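Local coordinates for protein elongation factor G (Thermus thermophilus, PDB 2DY1) that probably acts as a translation elongation factor with GTPase activity, and binds guanosine-5'-triphosphate and a magnesium ion, at residues A[315-319]-A[320-324]; A[641-644]-A[645-648]. One frame throughout, in Å; residues are numbered along the deposited sequence.

Interaction 1 (A[315-319]-A[320-324]); sequences SLQSE and AGQVR
Ser-315 opens the hairpin opposite Arg-324, the two forming a non-hydrogen-bonded antiparallel pair whose side chains share one face of the sheet. The Ser-315 hydroxyl stands anti to its own carbonyl carbon, which lays OG against Arg-324 CB at 3.5 Å, alongside the first part of the extended arginine chain. A water donates to Gln-322 OE1 and, weakly, to Ser-315 O. Leu-316 and Val-323 follow as the hydrogen-bonded pair. Leu-316 N donates to Val-323 O over 2.9 Å, and the return bond from Val-323 N to Leu-316 O is shorter, 2.7 Å, and nearly straight. Next, the bent side chains of Gln-317 and Gln-322 cross at about a right angle, but their amide ends are modelled too close for detail to be trusted. As modelled, Gln-317 NE2 donates to Ser-318 O, a bond that shares this doubt. Ser-318 then organises the bend twice over. Its carbonyl O receives Gly-321 N from above the carbonyl plane at 3.0 Å, closing a type I beta turn. Its OG, placed between the backbone N and the carbonyl carbon (chi1 84°), accepts from Ala-320 N as in an ST turn and donates to a lone pair of Gly-321 O, 2.7 Å away. Glu-319, at the turn, forms a salt bridge with Lys-367. The hairpin, within the domain 2 region of elongation factor G, joins strand 314-316 to strand 323-332; Leu-316, Ser-318 and Val-323 pack on Leu-362 of strand 361-363, and the Gln-317 backbone bonds to Trp-363 there.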
loop_
_atom_site.group_PDB
_atom_site.type_symbol
_atom_site.label_atom_id
_atom_site.label_comp_id
_atom_site.label_asym_id
_atom_site.label_seq_id
_atom_site.Cartn_x
_atom_site.Cartn_y
_atom_site.Cartn_z
ATOM N N SER A 315 1.345 2.085 32.070
ATOM C CA SER A 315 2.388 1.638 31.157
ATOM C C SER A 315 1.936 0.397 30.400
ATOM O O SER A 315 1.098 -0.368 30.880
ATOM C CB SER A 315 3.669 1.272 31.928
ATOM O OG SER A 315 4.330 2.415 32.413
ATOM N N LEU A 316 2.511 0.199 29.213
ATOM C CA LEU A 316 2.235 -0.968 28.392
ATOM C C LEU A 316 3.570 -1.617 28.057
ATOM O O LEU A 316 4.575 -0.921 27.898
ATOM C CB LEU A 316 1.559 -0.554 27.083
ATOM C CG LEU A 316 0.144 0.004 27.196
ATOM C CD1 LEU A 316 -0.274 0.667 25.887
ATOM C CD2 LEU A 316 -0.793 -1.143 27.552
ATOM N N GLN A 317 3.580 -2.944 27.958
ATOM C CA GLN A 317 4.791 -3.664 27.588
ATOM C C GLN A 317 4.897 -3.597 26.062
ATOM O O GLN A 317 3.899 -3.437 25.378
ATOM C CB GLN A 317 4.681 -5.130 28.021
ATOM C CG GLN A 317 5.948 -5.922 27.785
ATOM C CD GLN A 317 7.106 -5.407 28.609
ATOM O OE1 GLN A 317 7.238 -5.740 29.789
ATOM N NE2 GLN A 317 7.945 -4.573 28.001
ATOM N N SER A 318 6.110 -3.715 25.538
ATOM C CA SER A 318 6.320 -3.704 24.091
ATOM C C SER A 318 7.645 -4.382 23.858
ATOM O O SER A 318 8.412 -4.598 24.808
ATOM C CB SER A 318 6.395 -2.290 23.538
ATOM O OG SER A 318 7.702 -1.742 23.658
ATOM N N GLU A 319 7.933 -4.699 22.603
ATOM C CA GLU A 319 9.191 -5.369 22.293
ATOM C C GLU A 319 10.390 -4.485 22.626
ATOM O O GLU A 319 11.513 -4.977 22.752
ATOM C CB GLU A 319 9.229 -5.767 20.816
ATOM C CG GLU A 319 8.178 -6.798 20.415
ATOM C CD GLU A 319 8.424 -8.185 21.017
ATOM O OE1 GLU A 319 9.513 -8.413 21.584
ATOM O OE2 GLU A 319 7.530 -9.044 20.894
ATOM N N ALA A 320 10.151 -3.186 22.778
ATOM C CA ALA A 320 11.219 -2.240 23.090
ATOM C C ALA A 320 11.211 -1.828 24.556
ATOM O O ALA A 320 11.839 -0.843 24.930
ATOM C CB ALA A 320 11.095 -1.005 22.217
ATOM N N GLY A 321 10.497 -2.582 25.376
ATOM C CA GLY A 321 10.432 -2.264 26.789
ATOM C C GLY A 321 9.143 -1.563 27.160
ATOM O O GLY A 321 8.261 -1.394 26.321
ATOM N N GLN A 322 9.046 -1.142 28.415
ATOM C CA GLN A 322 7.856 -0.461 28.916
ATOM C C GLN A 322 7.627 0.889 28.269
ATOM O O GLN A 322 8.560 1.678 28.073
ATOM C CB GLN A 322 7.949 -0.276 30.435
ATOM C CG GLN A 322 7.872 -1.570 31.233
ATOM C CD GLN A 322 6.542 -2.287 31.074
ATOM O OE1 GLN A 322 5.481 -1.738 31.370
ATOM N NE2 GLN A 322 6.595 -3.525 30.608
ATOM N N VAL A 323 6.369 1.149 27.929
ATOM C CA VAL A 323 5.962 2.402 27.327
ATOM C C VAL A 323 5.054 3.095 28.328
ATOM O O VAL A 323 3.913 2.668 28.524
ATOM C CB VAL A 323 5.173 2.156 26.022
ATOM C CG1 VAL A 323 4.649 3.476 25.453
ATOM C CG2 VAL A 323 6.066 1.439 25.025
ATOM N N ARG A 324 5.542 4.154 28.973
ATOM C CA ARG A 324 4.683 4.862 29.919
ATOM C C ARG A 324 3.888 5.975 29.237
ATOM O O ARG A 324 4.376 6.646 28.315
ATOM C CB ARG A 324 5.483 5.449 31.089
ATOM C CG ARG A 324 4.578 5.954 32.212
ATOM C CD ARG A 324 5.330 6.146 33.517
ATOM N NE ARG A 324 4.430 6.474 34.622
ATOM C CZ ARG A 324 4.083 7.709 34.976
ATOM N NH1 ARG A 324 4.558 8.757 34.317
ATOM N NH2 ARG A 324 3.267 7.894 36.002
HETATM O O HOH W 1 3.071 -2.806 31.633
#

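Interaction 2 (A[641-644]-A[645-648]); sequences LEFS and HYAE
Ser-644 and His-645 make a classic beta bulge in strand 638-648: both stand opposite the single residue Ile-575 of strand 569-583, and the backbone N or O atoms of both bond to it. The Ser-644 backbone is twisted well away from extended (psi -64°), and the segments 641-644 and 645-648 run at 66° to each other. One consequence is that neighbouring side chains come together. Ser-644 OG lies at the edge of the His-645 ring, in its plane, and is hydrogen-bonded to ND1 over 2.8 Å; the proton may sit on either partner. The imidazole is brought there by a first torsion that sets CG between the backbone N and the carbonyl carbon (chi1 64°). Ser-644 OG also has a weak hydrogen bond to Glu-616, which lies on strand 610-618, another neighbour of strand 569-583 in the antiparallel sheet to which strand 638-648 belongs, in the C-terminal part of elongation factor G. The second consequence concerns side-chain alternation. In a regular strand residues three apart point to opposite faces, but the extra residue of the bulge puts Phe-643 and Tyr-646 on the same side. Their rings are 5.7 Å apart between centroids and their planes are oblique to each other. The closest atoms are Phe-643 CZ and Tyr-646 CD1, 3.6 Å apart, with the tyrosine carbon at the edge of the phenylalanine ring. Over one face of that ring, offset toward the rim, lies His-645 N, 3.8 Å above the plane. The hydroxyl of Tyr-646 is hydrogen-bonded to the carbonyl O of Pro-455.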
loop_
_atom_site.group_PDB
_atom_site.type_symbol
_atom_site.label_atom_id
_atom_site.label_comp_id
_atom_site.label_asym_id
_atom_site.label_seq_id
_atom_site.Cartn_x
_atom_site.Cartn_y
_atom_site.Cartn_z
ATOM N N LEU A 641 4.773 -5.496 -13.844
ATOM C CA LEU A 641 6.057 -5.752 -14.484
ATOM C C LEU A 641 6.845 -6.680 -13.573
ATOM O O LEU A 641 6.893 -6.472 -12.362
ATOM C CB LEU A 641 6.843 -4.449 -14.675
ATOM C CG LEU A 641 6.568 -3.593 -15.911
ATOM C CD1 LEU A 641 7.270 -2.234 -15.779
ATOM C CD2 LEU A 641 7.058 -4.336 -17.154
ATOM N N GLU A 642 7.444 -7.718 -14.148
ATOM C CA GLU A 642 8.236 -8.654 -13.358
ATOM C C GLU A 642 9.439 -9.105 -14.167
ATOM O O GLU A 642 9.329 -9.344 -15.370
ATOM C CB GLU A 642 7.403 -9.881 -12.962
ATOM C CG GLU A 642 6.269 -9.592 -11.992
ATOM C CD GLU A 642 5.584 -10.856 -11.501
ATOM O OE1 GLU A 642 4.706 -10.750 -10.617
ATOM O OE2 GLU A 642 5.920 -11.955 -11.996
ATOM N N PHE A 643 10.588 -9.207 -13.505
ATOM C CA PHE A 643 11.818 -9.633 -14.165
ATOM C C PHE A 643 11.656 -11.011 -14.785
ATOM O O PHE A 643 11.103 -11.927 -14.171
ATOM C CB PHE A 643 12.984 -9.669 -13.169
ATOM C CG PHE A 643 14.267 -10.179 -13.763
ATOM C CD1 PHE A 643 15.017 -9.386 -14.622
ATOM C CD2 PHE A 643 14.710 -11.467 -13.486
ATOM C CE1 PHE A 643 16.193 -9.867 -15.200
ATOM C CE2 PHE A 643 15.886 -11.959 -14.060
ATOM C CZ PHE A 643 16.625 -11.158 -14.915
ATOM N N SER A 644 12.152 -11.149 -16.007
ATOM C CA SER A 644 12.068 -12.409 -16.729
ATOM C C SER A 644 13.451 -13.031 -16.927
ATOM O O SER A 644 13.746 -14.103 -16.401
ATOM C CB SER A 644 11.411 -12.177 -18.090
ATOM O OG SER A 644 11.344 -13.378 -18.839
ATOM N N HIS A 645 14.305 -12.345 -17.673
ATOM C CA HIS A 645 15.637 -12.865 -17.948
ATOM C C HIS A 645 16.451 -11.786 -18.632
ATOM O O HIS A 645 15.924 -10.731 -18.976
ATOM C CB HIS A 645 15.531 -14.063 -18.901
ATOM C CG HIS A 645 14.987 -13.697 -20.251
ATOM N ND1 HIS A 645 13.653 -13.424 -20.470
ATOM C CD2 HIS A 645 15.613 -13.477 -21.431
ATOM C CE1 HIS A 645 13.481 -13.048 -21.725
ATOM N NE2 HIS A 645 14.654 -13.071 -22.331
ATOM N N TYR A 646 17.739 -12.058 -18.833
ATOM C CA TYR A 646 18.609 -11.127 -19.539
ATOM C C TYR A 646 18.694 -11.602 -20.984
ATOM O O TYR A 646 18.648 -12.802 -21.257
ATOM C CB TYR A 646 20.019 -11.106 -18.935
ATOM C CG TYR A 646 20.190 -10.082 -17.834
ATOM C CD1 TYR A 646 19.777 -10.351 -16.530
ATOM C CD2 TYR A 646 20.715 -8.823 -18.115
ATOM C CE1 TYR A 646 19.875 -9.378 -15.529
ATOM C CE2 TYR A 646 20.823 -7.844 -17.129
ATOM C CZ TYR A 646 20.396 -8.130 -15.842
ATOM O OH TYR A 646 20.482 -7.155 -14.881
ATOM N N ALA A 647 18.801 -10.663 -21.912
ATOM C CA ALA A 647 18.902 -11.023 -23.319
ATOM C C ALA A 647 19.895 -10.085 -23.958
ATOM O O ALA A 647 20.129 -8.987 -23.462
ATOM C CB ALA A 647 17.540 -10.902 -24.004
ATOM N N GLU A 648 20.497 -10.524 -25.054
ATOM C CA GLU A 648 21.468 -9.700 -25.749
ATOM C C GLU A 648 20.784 -8.446 -26.290
ATOM O O GLU A 648 19.673 -8.511 -26.832
ATOM C CB GLU A 648 22.100 -10.501 -26.896
ATOM C CG GLU A 648 22.611 -11.878 -26.458
ATOM C CD GLU A 648 23.228 -12.693 -27.593
ATOM O OE1 GLU A 648 23.235 -12.217 -28.750
ATOM O OE2 GLU A 648 23.706 -13.814 -27.317
#

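Interaction 1 and interaction 2 illustrate two local events in beta structure: a turn that joins two antiparallel strands, and a bulge that adds a residue to one strand. In both, a serine hydroxyl bonds close to the turn or bulge, to backbone atoms in 315-324 and to a neighbouring side chain in 641-648. The two lie in different family regions, domain 2 and the C-terminus of elongation factor G, with centres 47 Å apart and nearest atoms about 31 Å apart, so they do not touch. Both sit at the surface, away from the GTP and magnesium sites, and the hairpin and the bulged strand belong to separate sheets.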